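Local coordinates for oxidase/hydroxylase (Streptomyces hygroscopicus subsp. hygroscopicus, PDB 4XCB) that carries out an oxidative cyclization in orthosomycin biosynthesis, as a metal- and 2-oxoglutarate-dependent oxygenase of the phytanoyl-CoA dioxygenase family that binds hygromycin B, at the interface of chains A and B and the interface of chains A and C. Coordinates in Å, arbitrary orientation; residue numbers count along the deposited sequence, not the author numbering. Chains: chain A/B/C, oxidase/hydroxylase.

Contact 1: the interface of chains A and B. Residues chain A 112, 114, 119-123; chain B 83-85, 128, 135, 229, 231.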
ATOM      1  N   LEU A 112       1.110   0.980  20.350  1.00 14.14           N
ATOM      2  CA  LEU A 112       2.146   1.378  21.288  1.00 16.16           C
ATOM      3  C   LEU A 112       1.844   2.802  21.713  1.00 16.85           C
ATOM      4  O   LEU A 112       1.605   3.658  20.866  1.00 18.40           O
ATOM      5  CB  LEU A 112       3.537   1.271  20.656  1.00 14.39           C
ATOM      6  CG  LEU A 112       4.725   1.831  21.442  1.00 15.33           C
ATOM      7  CD1 LEU A 112       4.933   1.076  22.736  1.00 17.83           C
ATOM      8  CD2 LEU A 112       5.997   1.790  20.588  1.00 18.13           C
ATOM      9  N   LEU A 114       3.086   6.222  23.153  1.00 20.93           N
ATOM     10  CA  LEU A 114       4.346   6.956  23.240  1.00 24.03           C
ATOM     11  C   LEU A 114       4.249   8.249  24.039  1.00 30.31           C
ATOM     12  O   LEU A 114       5.041   9.170  23.834  1.00 32.61           O
ATOM     13  CB  LEU A 114       4.866   7.279  21.843  1.00 19.83           C
ATOM     14  CG  LEU A 114       5.238   6.074  20.987  1.00 22.81           C
ATOM     15  CD1 LEU A 114       5.590   6.528  19.590  1.00 23.62           C
ATOM     16  CD2 LEU A 114       6.403   5.336  21.619  1.00 23.72           C
ATOM     17  N   VAL A 119       0.725   4.908  18.472  1.00 14.68           N
ATOM     18  CA  VAL A 119       1.035   4.526  17.098  1.00 16.05           C
ATOM     19  C   VAL A 119       0.646   3.076  16.847  1.00 18.12           C
ATOM     20  O   VAL A 119       0.566   2.278  17.785  1.00 18.89           O
ATOM     21  CB  VAL A 119       2.535   4.751  16.771  1.00 10.92           C
ATOM     22  CG1 VAL A 119       2.882   6.218  16.903  1.00 15.07           C
ATOM     23  CG2 VAL A 119       3.436   3.920  17.698  1.00 14.14           C
ATOM     24  N   GLY A 120       0.374   2.746  15.586  1.00 13.83           N
ATOM     25  CA  GLY A 120      -0.085   1.416  15.220  1.00 14.05           C
ATOM     26  C   GLY A 120       0.717   0.718  14.139  1.00 14.56           C
ATOM     27  O   GLY A 120       0.262  -0.266  13.556  1.00 15.11           O
ATOM     28  N   ARG A 121       1.893   1.254  13.848  1.00 15.29           N
ATOM     29  CA  ARG A 121       2.860   0.595  12.973  1.00 14.64           C
ATOM     30  C   ARG A 121       4.178   0.467  13.720  1.00 11.65           C
ATOM     31  O   ARG A 121       4.592   1.391  14.426  1.00 12.34           O
ATOM     32  CB  ARG A 121       3.067   1.378  11.677  1.00 13.16           C
ATOM     33  CG  ARG A 121       1.935   1.276  10.672  1.00 15.50           C
ATOM     34  CD  ARG A 121       2.117   0.021   9.827  1.00 20.14           C
ATOM     35  NE  ARG A 121       1.001  -0.274   8.932  1.00 21.09           N
ATOM     36  CZ  ARG A 121      -0.133  -0.843   9.318  1.00 15.54           C
ATOM     37  NH1 ARG A 121      -0.305  -1.151  10.596  1.00 22.30           N
ATOM     38  NH2 ARG A 121      -1.096  -1.107   8.435  1.00 20.53           N
ATOM     39  N   ASP A 122       4.825  -0.685  13.568  1.00 13.55           N
ATOM     40  CA  ASP A 122       6.182  -0.913  14.059  1.00 13.73           C
ATOM     41  C   ASP A 122       7.025  -1.080  12.820  1.00 12.77           C
ATOM     42  O   ASP A 122       6.885  -2.080  12.104  1.00 12.04           O
ATOM     43  CB  ASP A 122       6.266  -2.162  14.949  1.00 16.12           C
ATOM     44  CG  ASP A 122       7.641  -2.349  15.586  1.00 16.85           C
ATOM     45  OD1 ASP A 122       8.653  -1.814  15.076  1.00 16.59           O
ATOM     46  OD2 ASP A 122       7.703  -3.045  16.624  1.00 19.34           O
ATOM     47  N   LEU A 123       7.894  -0.105  12.557  1.00 11.88           N
ATOM     48  CA  LEU A 123       8.590  -0.087  11.282  1.00 11.61           C
ATOM     49  C   LEU A 123       9.632  -1.214  11.205  1.00  9.89           C
ATOM     50  O   LEU A 123      10.058  -1.561  10.111  1.00 13.14           O
ATOM     51  CB  LEU A 123       9.211   1.297  11.015  1.00 14.35           C
ATOM     52  CG  LEU A 123       8.154   2.358  10.636  1.00 12.75           C
ATOM     53  CD1 LEU A 123       8.793   3.698  10.271  1.00 11.38           C
ATOM     54  CD2 LEU A 123       7.235   1.903   9.507  1.00 14.43           C
TER
ATOM     55  N   ASN B  83       6.982   9.136  13.860  1.00 11.76           N
ATOM     56  CA  ASN B  83       6.016   8.448  14.720  1.00 10.38           C
ATOM     57  C   ASN B  83       6.486   7.070  15.213  1.00 11.04           C
ATOM     58  O   ASN B  83       5.736   6.090  15.202  1.00 12.85           O
ATOM     59  CB  ASN B  83       4.663   8.327  13.994  1.00 11.11           C
ATOM     60  CG  ASN B  83       3.875   9.635  14.019  1.00 11.96           C
ATOM     61  OD1 ASN B  83       3.549  10.157  15.088  1.00 14.79           O
ATOM     62  ND2 ASN B  83       3.594  10.184  12.842  1.00 12.68           N
ATOM     63  N   GLN B  84       7.742   7.030  15.649  1.00 10.18           N
ATOM     64  CA  GLN B  84       8.383   5.880  16.270  1.00 11.64           C
ATOM     65  C   GLN B  84       9.219   6.418  17.407  1.00 13.82           C
ATOM     66  O   GLN B  84       9.550   7.601  17.409  1.00 14.50           O
ATOM     67  CB  GLN B  84       9.295   5.127  15.292  1.00 12.16           C
ATOM     68  CG  GLN B  84       8.617   4.601  14.028  1.00 11.18           C
ATOM     69  CD  GLN B  84       7.819   3.325  14.280  1.00 12.31           C
ATOM     70  OE1 GLN B  84       8.372   2.227  14.287  1.00 12.65           O
ATOM     71  NE2 GLN B  84       6.508   3.463  14.465  1.00 10.11           N
ATOM     72  N   PRO B  85       9.566   5.560  18.370  1.00 13.33           N
ATOM     73  CA  PRO B  85      10.661   5.915  19.283  1.00 14.02           C
ATOM     74  C   PRO B  85      11.872   6.322  18.467  1.00 13.54           C
ATOM     75  O   PRO B  85      12.215   5.638  17.502  1.00 13.17           O
ATOM     76  CB  PRO B  85      10.908   4.622  20.054  1.00 16.48           C
ATOM     77  CG  PRO B  85       9.579   3.936  20.035  1.00 16.87           C
ATOM     78  CD  PRO B  85       9.002   4.234  18.670  1.00 15.75           C
ATOM     79  N   THR B 128       5.275   4.760   5.079  1.00  8.93           N
ATOM     80  CA  THR B 128       3.874   4.387   4.961  1.00 10.75           C
ATOM     81  C   THR B 128       2.998   5.357   5.752  1.00 11.47           C
ATOM     82  O   THR B 128       3.481   6.372   6.283  1.00 11.96           O
ATOM     83  CB  THR B 128       3.688   2.913   5.418  1.00 14.07           C
ATOM     84  OG1 THR B 128       2.385   2.431   5.049  1.00 14.60           O
ATOM     85  CG2 THR B 128       3.918   2.770   6.915  1.00 12.02           C
ATOM     86  N   TYR B 135       4.462   7.436   8.746  1.00 10.15           N
ATOM     87  CA  TYR B 135       5.547   6.647   9.312  1.00 10.37           C
ATOM     88  C   TYR B 135       6.685   6.641   8.316  1.00  9.67           C
ATOM     89  O   TYR B 135       6.717   5.817   7.417  1.00 10.97           O
ATOM     90  CB  TYR B 135       5.079   5.219   9.627  1.00 10.77           C
ATOM     91  CG  TYR B 135       4.051   5.158  10.728  1.00  9.13           C
ATOM     92  CD1 TYR B 135       4.432   5.094  12.059  1.00 12.42           C
ATOM     93  CD2 TYR B 135       2.698   5.175  10.428  1.00 10.79           C
ATOM     94  CE1 TYR B 135       3.497   5.048  13.068  1.00 12.37           C
ATOM     95  CE2 TYR B 135       1.749   5.125  11.427  1.00 11.25           C
ATOM     96  CZ  TYR B 135       2.154   5.059  12.744  1.00 12.31           C
ATOM     97  OH  TYR B 135       1.228   5.002  13.766  1.00 15.18           O
ATOM     98  N   PRO B 229      14.024   5.447  13.543  1.00  9.77           N
ATOM     99  CA  PRO B 229      13.632   4.667  14.714  1.00  9.93           C
ATOM    100  C   PRO B 229      14.837   4.194  15.510  1.00 10.95           C
ATOM    101  O   PRO B 229      15.951   4.114  14.989  1.00  9.53           O
ATOM    102  CB  PRO B 229      12.903   3.482  14.117  1.00 12.45           C
ATOM    103  CG  PRO B 229      12.563   3.894  12.717  1.00 11.79           C
ATOM    104  CD  PRO B 229      13.686   4.770  12.287  1.00 11.80           C
ATOM    105  N   PHE B 231      15.784   1.329  16.242  1.00  9.42           N
ATOM    106  CA  PHE B 231      16.438   0.109  15.785  1.00 11.46           C
ATOM    107  C   PHE B 231      17.252   0.330  14.516  1.00 11.46           C
ATOM    108  O   PHE B 231      17.817  -0.616  13.983  1.00 14.92           O
ATOM    109  CB  PHE B 231      15.419  -1.012  15.554  1.00 11.88           C
ATOM    110  CG  PHE B 231      14.228  -0.581  14.764  1.00 12.93           C
ATOM    111  CD1 PHE B 231      13.093  -0.102  15.406  1.00 13.54           C
ATOM    112  CD2 PHE B 231      14.239  -0.643  13.380  1.00 12.29           C
ATOM    113  CE1 PHE B 231      11.995   0.305  14.674  1.00 15.49           C
ATOM    114  CE2 PHE B 231      13.148  -0.230  12.658  1.00 10.79           C
ATOM    115  CZ  PHE B 231      12.041   0.255  13.301  1.00 13.02           C
TER
HETATM  116  O   HOH W   1       0.470   1.097   6.708  1.00 25.25           O
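B:Tyr135, at the end of strand 133-135, and A:Leu123 bury most surface in this patch between two enzyme copies, with A:Arg121 and B:Gln84 close behind. The A:Arg121 chain crosses the tyrosine at about a right angle and lays CB over the centre of one ring face, 3.7 Å from the centroid. A:Arg121 CG, anti to the carbonyl carbon (chi1 -75°), lies 3.9 Å from B:Tyr135 CE2. A:Val119 CB sits at the ring edge, in plane, 3.8 Å from B:Tyr135 CE1. At the tip, the phenol oxygen B:Tyr135 OH accepts the N-H of A:Gly120 N at 3.0 Å, nearly straight. B:Gln84, bent at chi2 (-78°), turns its amide to the A:Arg121-A:Leu123 backbone: NE2 donates to A:Arg121 O at 2.8 Å, and OE1 accepts from A:Leu123 N at 2.9 Å, each donor standing above the carbonyl plane. NE2 also donates to B:Asn83 O, so three bonds fix the amide's rotation. A:Leu123 CB meets the edge of the B:Phe231 ring in plane, 3.8 Å from CZ. Water 1 joins A:Arg121 NE to B:Thr128 OG1. In the deposited assembly the site clamps the chain A loop onto chain B; the structure alone does not show whether this two-fold pairing is biological.

Contact 2: the interface of chains A and B. Residues chain A 59, 70, 75, 79, 86-88, 227; chain B 243-246.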
ATOM      1  N   PRO A  59      25.730 -17.696  18.227  1.00 17.34           N
ATOM      2  CA  PRO A  59      26.892 -17.588  17.337  1.00 20.08           C
ATOM      3  C   PRO A  59      28.151 -17.103  18.059  1.00 21.57           C
ATOM      4  O   PRO A  59      29.250 -17.439  17.628  1.00 21.29           O
ATOM      5  CB  PRO A  59      26.431 -16.575  16.280  1.00 19.15           C
ATOM      6  CG  PRO A  59      24.947 -16.696  16.280  1.00 22.31           C
ATOM      7  CD  PRO A  59      24.585 -16.921  17.716  1.00 17.63           C
ATOM      8  N   LEU A  70      25.179 -18.820   9.275  1.00 14.01           N
ATOM      9  CA  LEU A  70      25.563 -18.435   7.921  1.00 14.12           C
ATOM     10  C   LEU A  70      25.332 -19.558   6.903  1.00 13.68           C
ATOM     11  O   LEU A  70      25.741 -19.432   5.756  1.00 17.86           O
ATOM     12  CB  LEU A  70      27.030 -18.000   7.882  1.00 16.34           C
ATOM     13  CG  LEU A  70      27.425 -16.883   8.846  1.00 16.15           C
ATOM     14  CD1 LEU A  70      28.863 -16.465   8.595  1.00 18.48           C
ATOM     15  CD2 LEU A  70      26.502 -15.685   8.714  1.00 16.84           C
ATOM     16  N   LEU A  75      20.259 -19.009   4.767  1.00 14.07           N
ATOM     17  CA  LEU A  75      20.413 -17.718   4.124  1.00 13.29           C
ATOM     18  C   LEU A  75      19.688 -17.624   2.796  1.00 12.10           C
ATOM     19  O   LEU A  75      19.135 -16.579   2.473  1.00 14.34           O
ATOM     20  CB  LEU A  75      21.891 -17.383   3.915  1.00 14.69           C
ATOM     21  CG  LEU A  75      22.736 -17.168   5.167  1.00 16.19           C
ATOM     22  CD1 LEU A  75      24.049 -16.555   4.743  1.00 14.87           C
ATOM     23  CD2 LEU A  75      22.017 -16.271   6.163  1.00 14.79           C
ATOM     24  N   ARG A  79      17.075 -14.607   2.146  1.00 14.49           N
ATOM     25  CA  ARG A  79      17.315 -13.610   1.110  1.00 13.71           C
ATOM     26  C   ARG A  79      16.097 -13.380   0.219  1.00 11.29           C
ATOM     27  O   ARG A  79      15.857 -12.253  -0.241  1.00 11.69           O
ATOM     28  CB  ARG A  79      18.501 -14.008   0.241  1.00 14.63           C
ATOM     29  CG  ARG A  79      19.809 -13.969   0.949  1.00 16.53           C
ATOM     30  CD  ARG A  79      20.922 -14.160  -0.046  1.00 19.17           C
ATOM     31  NE  ARG A  79      22.178 -14.328   0.663  1.00 22.45           N
ATOM     32  CZ  ARG A  79      22.832 -13.344   1.264  1.00 24.16           C
ATOM     33  NH1 ARG A  79      22.352 -12.102   1.237  1.00 22.00           N
ATOM     34  NH2 ARG A  79      23.971 -13.608   1.893  1.00 22.84           N
ATOM     35  N   LEU A  86      22.031  -8.049   3.767  1.00 12.30           N
ATOM     36  CA  LEU A  86      21.634  -8.756   4.975  1.00 10.92           C
ATOM     37  C   LEU A  86      22.584  -8.593   6.148  1.00 13.54           C
ATOM     38  O   LEU A  86      23.807  -8.528   5.976  1.00 12.39           O
ATOM     39  CB  LEU A  86      21.521 -10.239   4.653  1.00 14.63           C
ATOM     40  CG  LEU A  86      20.370 -11.094   5.161  1.00 21.50           C
ATOM     41  CD1 LEU A  86      19.024 -10.373   5.123  1.00 16.05           C
ATOM     42  CD2 LEU A  86      20.351 -12.338   4.292  1.00 14.69           C
ATOM     43  N   ARG A  87      22.007  -8.590   7.343  1.00 12.80           N
ATOM     44  CA  ARG A  87      22.777  -8.635   8.575  1.00 10.46           C
ATOM     45  C   ARG A  87      22.138  -9.636   9.537  1.00 13.87           C
ATOM     46  O   ARG A  87      20.918  -9.756   9.599  1.00 11.46           O
ATOM     47  CB  ARG A  87      22.853  -7.240   9.193  1.00 13.10           C
ATOM     48  CG  ARG A  87      23.697  -7.152  10.435  1.00 15.79           C
ATOM     49  CD  ARG A  87      23.586  -5.774  11.080  1.00 15.06           C
ATOM     50  NE  ARG A  87      24.570  -5.677  12.146  1.00 14.29           N
ATOM     51  CZ  ARG A  87      24.723  -4.640  12.957  1.00 15.49           C
ATOM     52  NH1 ARG A  87      23.937  -3.577  12.855  1.00 17.28           N
ATOM     53  NH2 ARG A  87      25.676  -4.674  13.885  1.00 16.13           N
ATOM     54  N   LEU A  88      22.962 -10.377  10.263  1.00 10.42           N
ATOM     55  CA  LEU A  88      22.492 -11.253  11.330  1.00 10.25           C
ATOM     56  C   LEU A  88      22.156 -10.430  12.565  1.00  9.94           C
ATOM     57  O   LEU A  88      23.026  -9.736  13.100  1.00 13.32           O
ATOM     58  CB  LEU A  88      23.560 -12.306  11.647  1.00 11.49           C
ATOM     59  CG  LEU A  88      23.262 -13.216  12.838  1.00 13.52           C
ATOM     60  CD1 LEU A  88      22.110 -14.151  12.541  1.00 12.49           C
ATOM     61  CD2 LEU A  88      24.511 -14.015  13.209  1.00 16.50           C
ATOM     62  N   TYR A 227      17.219 -12.170  11.082  1.00  9.88           N
ATOM     63  CA  TYR A 227      17.917 -11.470  10.014  1.00 10.95           C
ATOM     64  C   TYR A 227      17.161 -10.237   9.603  1.00 11.89           C
ATOM     65  O   TYR A 227      15.928 -10.211   9.631  1.00 10.71           O
ATOM     66  CB  TYR A 227      18.103 -12.366   8.784  1.00 11.06           C
ATOM     67  CG  TYR A 227      18.788 -13.685   9.043  1.00 12.84           C
ATOM     68  CD1 TYR A 227      18.049 -14.807   9.387  1.00 11.02           C
ATOM     69  CD2 TYR A 227      20.171 -13.809   8.951  1.00 13.04           C
ATOM     70  CE1 TYR A 227      18.663 -16.022   9.622  1.00 13.44           C
ATOM     71  CE2 TYR A 227      20.795 -15.022   9.180  1.00 13.94           C
ATOM     72  CZ  TYR A 227      20.041 -16.120   9.522  1.00 13.60           C
ATOM     73  OH  TYR A 227      20.648 -17.338   9.755  1.00 14.93           O
TER
ATOM     74  N   ALA B 243      30.878 -10.668   4.445  1.00 25.27           N
ATOM     75  CA  ALA B 243      30.905 -12.121   4.354  1.00 26.38           C
ATOM     76  C   ALA B 243      30.300 -12.764   5.587  1.00 20.99           C
ATOM     77  O   ALA B 243      29.673 -13.818   5.511  1.00 23.48           O
ATOM     78  CB  ALA B 243      32.334 -12.611   4.158  1.00 28.30           C
ATOM     79  N   ASP B 244      30.500 -12.129   6.734  1.00 21.18           N
ATOM     80  CA  ASP B 244      30.058 -12.726   7.981  1.00 18.94           C
ATOM     81  C   ASP B 244      28.686 -12.226   8.415  1.00 16.33           C
ATOM     82  O   ASP B 244      28.226 -12.565   9.503  1.00 17.04           O
ATOM     83  CB  ASP B 244      31.083 -12.460   9.083  1.00 23.49           C
ATOM     84  CG  ASP B 244      31.267 -10.994   9.364  1.00 21.89           C
ATOM     85  OD1 ASP B 244      30.699 -10.155   8.629  1.00 21.29           O
ATOM     86  OD2 ASP B 244      32.012 -10.670  10.315  1.00 32.38           O
ATOM     87  N   LEU B 245      28.047 -11.428   7.559  1.00 15.69           N
ATOM     88  CA  LEU B 245      26.749 -10.806   7.877  1.00 16.56           C
ATOM     89  C   LEU B 245      26.775  -9.976   9.179  1.00 18.33           C
ATOM     90  O   LEU B 245      25.765  -9.857   9.883  1.00 12.71           O
ATOM     91  CB  LEU B 245      25.652 -11.876   7.972  1.00 13.20           C
ATOM     92  CG  LEU B 245      25.131 -12.518   6.683  1.00 17.79           C
ATOM     93  CD1 LEU B 245      23.741 -13.117   6.910  1.00 19.92           C
ATOM     94  CD2 LEU B 245      25.117 -11.539   5.529  1.00 18.66           C
ATOM     95  N   ARG B 246      27.931  -9.407   9.513  1.00 14.84           N
ATOM     96  CA  ARG B 246      28.009  -8.523  10.669  1.00 17.18           C
ATOM     97  C   ARG B 246      28.228  -7.068  10.251  1.00 14.90           C
ATOM     98  O   ARG B 246      28.239  -6.170  11.092  1.00 19.77           O
ATOM     99  CB  ARG B 246      29.133  -8.960  11.617  1.00 18.35           C
ATOM    100  CG  ARG B 246      29.064 -10.415  12.079  1.00 16.62           C
ATOM    101  CD  ARG B 246      27.840 -10.737  12.902  1.00 19.90           C
ATOM    102  NE  ARG B 246      28.032 -11.941  13.726  0.85 24.49           N
ATOM    103  CZ  ARG B 246      28.028 -13.193  13.270  0.17 22.34           C
ATOM    104  NH1 ARG B 246      27.860 -13.447  11.978  0.90 23.90           N
ATOM    105  NH2 ARG B 246      28.200 -14.203  14.116  1.00 22.47           N
TER
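A loop-to-strand interface joins two copies of this phytanoyl-CoA dioxygenase family enzyme, a double-stranded beta-helix protein; in the deposited assembly the loop B:Ala243-B:Arg246 probably anchors its chain on the neighbour, and a two-fold twin returns the contact. B:Leu245, burying 114 Å², packs among A:Leu70, A:Leu75 and A:Leu86. Its CG stands anti to the carbonyl carbon (chi1 -74°), and its two methyls part: CD1 meets A:Leu75 CD2 tip to tip at 3.7 Å, whereas CD2 lies 3.9 Å from A:Leu86 CB. A:Leu70 slides past in the opposite direction, its CD2 4.0 Å from B:Leu245 CB. Behind the side chain, B:Leu245 O takes the N-H of A:Leu88 N, on strand 86-96, at 2.9 Å; the bond is nearly straight (167° at H) and in the carbonyl plane, tying the loop to the strand's backbone. B:Arg246, bent at chi2 (-64°), lies beside A:Leu88 and points the same way, so that A:Leu88 CD2 sits over the centre of the guanidinium face, 3.6 Å from B:Arg246 CZ. The guanidinium is steadied within its own loop: B:Arg246 NH1 donates to B:Asp244 O at 2.7 Å, nearly along the C=O axis. B:Arg246 N donates to the carboxylate oxygen B:Asp244 OD1 at 3.0 Å, from above the carboxylate plane, which braces the turn presenting the leucine.

Contact 3: the interface of chains A and C. Residues chain A 18, 158, 160-161, 189; chain C 18, 158, 160-161, 189.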
ATOM      1  N   THR A  18       0.630 -16.316   4.245  1.00 11.40           N
ATOM      2  CA  THR A  18       0.457 -16.799   5.612  1.00 10.56           C
ATOM      3  C   THR A  18       1.442 -16.211   6.622  1.00 11.75           C
ATOM      4  O   THR A  18       1.231 -16.298   7.834  1.00 12.71           O
ATOM      5  CB  THR A  18       0.586 -18.336   5.672  1.00 12.79           C
ATOM      6  OG1 THR A  18       1.962 -18.710   5.488  1.00 12.63           O
ATOM      7  CG2 THR A  18      -0.278 -18.993   4.603  1.00 13.56           C
ATOM      8  N   TYR A 158      -0.393 -19.363  15.486  1.00 14.64           N
ATOM      9  CA  TYR A 158      -0.409 -18.043  14.880  1.00 12.25           C
ATOM     10  C   TYR A 158      -1.836 -17.606  14.580  1.00 14.15           C
ATOM     11  O   TYR A 158      -2.739 -18.437  14.376  1.00 13.71           O
ATOM     12  CB  TYR A 158       0.415 -18.034  13.585  1.00 15.55           C
ATOM     13  CG  TYR A 158      -0.192 -18.918  12.531  1.00 14.45           C
ATOM     14  CD1 TYR A 158      -0.021 -20.302  12.581  1.00 13.88           C
ATOM     15  CD2 TYR A 158      -0.998 -18.393  11.526  1.00 13.11           C
ATOM     16  CE1 TYR A 158      -0.603 -21.126  11.648  1.00 16.16           C
ATOM     17  CE2 TYR A 158      -1.580 -19.216  10.579  1.00 16.47           C
ATOM     18  CZ  TYR A 158      -1.380 -20.585  10.651  1.00 17.40           C
ATOM     19  OH  TYR A 158      -1.950 -21.422   9.726  1.00 21.34           O
ATOM     20  N   GLN A 160      -4.264 -16.222  11.931  1.00 12.31           N
ATOM     21  CA  GLN A 160      -4.310 -16.190  10.476  0.51 14.58           C
ATOM     22  C   GLN A 160      -4.314 -14.765   9.924  1.00 15.79           C
ATOM     23  O   GLN A 160      -5.123 -13.939  10.352  1.00 15.19           O
ATOM     24  CB  GLN A 160      -5.548 -16.936   9.993  0.51 15.35           C
ATOM     25  CG  GLN A 160      -5.605 -17.135   8.515  0.51 17.27           C
ATOM     26  CD  GLN A 160      -6.943 -17.677   8.042  0.51 15.13           C
ATOM     27  OE1 GLN A 160      -7.360 -17.432   6.912  0.51 16.97           O
ATOM     28  NE2 GLN A 160      -7.623 -18.423   8.908  0.51 18.93           N
ATOM     29  N   GLY A 161      -3.418 -14.482   8.984  1.00 13.28           N
ATOM     30  CA  GLY A 161      -3.373 -13.187   8.329  1.00 12.17           C
ATOM     31  C   GLY A 161      -2.963 -12.010   9.204  1.00 11.87           C
ATOM     32  O   GLY A 161      -3.057 -10.846   8.773  1.00 11.95           O
ATOM     33  N   THR A 189      -9.483 -17.819  14.585  1.00 16.63           N
ATOM     34  CA  THR A 189      -8.466 -17.857  13.539  1.00 18.46           C
ATOM     35  C   THR A 189      -7.072 -18.198  14.067  1.00 19.77           C
ATOM     36  O   THR A 189      -6.072 -18.013  13.368  1.00 19.01           O
ATOM     37  CB  THR A 189      -8.393 -16.519  12.800  1.00 18.36           C
ATOM     38  OG1 THR A 189      -8.002 -15.486  13.710  1.00 18.01           O
ATOM     39  CG2 THR A 189      -9.753 -16.178  12.193  1.00 17.63           C
TER
ATOM     40  N   THR C  18      -8.860 -12.506   7.247  1.00 14.88           N
ATOM     41  CA  THR C  18      -9.200 -13.719   6.504  1.00 15.57           C
ATOM     42  C   THR C  18      -9.945 -13.546   5.173  1.00 14.89           C
ATOM     43  O   THR C  18      -9.976 -14.465   4.346  1.00 14.74           O
ATOM     44  CB  THR C  18     -10.063 -14.648   7.369  1.00 17.71           C
ATOM     45  OG1 THR C  18     -11.373 -14.083   7.482  1.00 17.74           O
ATOM     46  CG2 THR C  18      -9.453 -14.791   8.736  1.00 15.68           C
ATOM     47  N   TYR C 158     -11.410 -22.078   1.134  1.00 15.99           N
ATOM     48  CA  TYR C 158     -10.701 -20.875   0.723  1.00 14.51           C
ATOM     49  C   TYR C 158      -9.203 -21.097   0.862  1.00 15.15           C
ATOM     50  O   TYR C 158      -8.766 -21.914   1.667  1.00 15.57           O
ATOM     51  CB  TYR C 158     -11.134 -19.677   1.573  1.00 16.40           C
ATOM     52  CG  TYR C 158     -10.781 -19.805   3.036  1.00 19.32           C
ATOM     53  CD1 TYR C 158     -11.540 -20.602   3.887  1.00 21.24           C
ATOM     54  CD2 TYR C 158      -9.690 -19.132   3.574  1.00 14.99           C
ATOM     55  CE1 TYR C 158     -11.218 -20.730   5.224  1.00 21.75           C
ATOM     56  CE2 TYR C 158      -9.368 -19.252   4.927  1.00 17.80           C
ATOM     57  CZ  TYR C 158     -10.133 -20.058   5.740  1.00 18.65           C
ATOM     58  OH  TYR C 158      -9.829 -20.189   7.071  1.00 24.99           O
ATOM     59  N   GLN C 160      -5.988 -19.666   2.286  1.00 11.85           N
ATOM     60  CA  GLN C 160      -5.679 -18.718   3.351  0.55 13.53           C
ATOM     61  C   GLN C 160      -4.887 -17.509   2.854  1.00 15.65           C
ATOM     62  O   GLN C 160      -3.872 -17.674   2.193  1.00 14.93           O
ATOM     63  CB  GLN C 160      -4.890 -19.408   4.457  0.55 15.28           C
ATOM     64  CG  GLN C 160      -4.518 -18.476   5.577  0.55 15.10           C
ATOM     65  CD  GLN C 160      -3.590 -19.104   6.602  0.55 18.25           C
ATOM     66  OE1 GLN C 160      -2.733 -18.431   7.164  0.55 15.41           O
ATOM     67  NE2 GLN C 160      -3.770 -20.395   6.855  0.55 18.05           N
ATOM     68  N   GLY C 161      -5.366 -16.311   3.175  1.00 11.87           N
ATOM     69  CA  GLY C 161      -4.664 -15.081   2.833  1.00 13.06           C
ATOM     70  C   GLY C 161      -4.715 -14.695   1.368  1.00 15.85           C
ATOM     71  O   GLY C 161      -4.072 -13.737   0.948  1.00 13.58           O
ATOM     72  N   THR C 189      -2.637 -24.702   2.348  1.00 18.60           N
ATOM     73  CA  THR C 189      -3.311 -23.585   2.988  1.00 15.24           C
ATOM     74  C   THR C 189      -4.797 -23.492   2.638  1.00 18.00           C
ATOM     75  O   THR C 189      -5.448 -22.482   2.910  1.00 16.37           O
ATOM     76  CB  THR C 189      -2.633 -22.269   2.614  1.00 13.03           C
ATOM     77  OG1 THR C 189      -2.620 -22.126   1.186  1.00 14.82           O
ATOM     78  CG2 THR C 189      -1.190 -22.296   3.115  1.00 16.24           C
TER
HETATM   79  O   HOH W   2      -1.458 -16.511   8.525  1.00 14.74           O
HETATM   80  O   HOH W   3      -7.853 -16.220   4.698  1.00 18.65           O
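In this two-fold contact between enzyme copies of the deposited assembly, perhaps not the biological one, A:Gln160 and C:Gln160 reach toward each other tip to tip, amide planes 43° apart. From CB the A:Gln160 chain leaves with CG anti to the backbone N (chi1 -172°) and stays extended beyond CG. A:Gln160 CG packs on C:Gln160 CD at 3.4 Å, so each side chain's methylene lies against the other's amide carbon. A:Gln160 CD comes within 3.9 Å of the methyl C:Thr18 CG2, which crosses at about a right angle. The amide oxygen A:Gln160 OE1 sits at the edge of the C:Tyr158 ring, in plane, 3.4 Å from CE2, with amide and ring planes 11° apart. A:Gln160 OE1 also meets water 3 at 2.6 Å, shared by C:Thr18 O and C:Gly161 N. The amide nitrogen A:Gln160 NE2 gives a weak hydrogen bond to the phenol C:Tyr158 OH at 3.4 Å. On the two-fold-related path, C:Gln160 OE1 meets water 2 at 2.7 Å, which A:Gly161 N and A:Thr18 O share. A:Thr18 CG2 flanks the seam, 3.7 Å from C:Thr189 CG2. In each chain the site combines the C-terminal end of helix 9-18, strand 156-159 with the turn after it, and the loop before strand 190-193.

Contact 1 and contact 2 belong to one A-B interface, their C-alpha centres about 25 Å apart; contact 3 joins A to C, about 25 Å from contact 1 and 30 Å from contact 2. No residue of chain A is shared among them. In sequence, however, B:Asn83-B:Pro85 of contact 1 directly precede strand 86-96, whose chain A copy receives the loop in contact 2. Because the A-B interface is two-fold symmetric, each chain presents both sides of contacts 1 and 2. With a separate surface for C, one chain can bridge two neighbours in the deposited tetramer, which may or may not be the biological assembly.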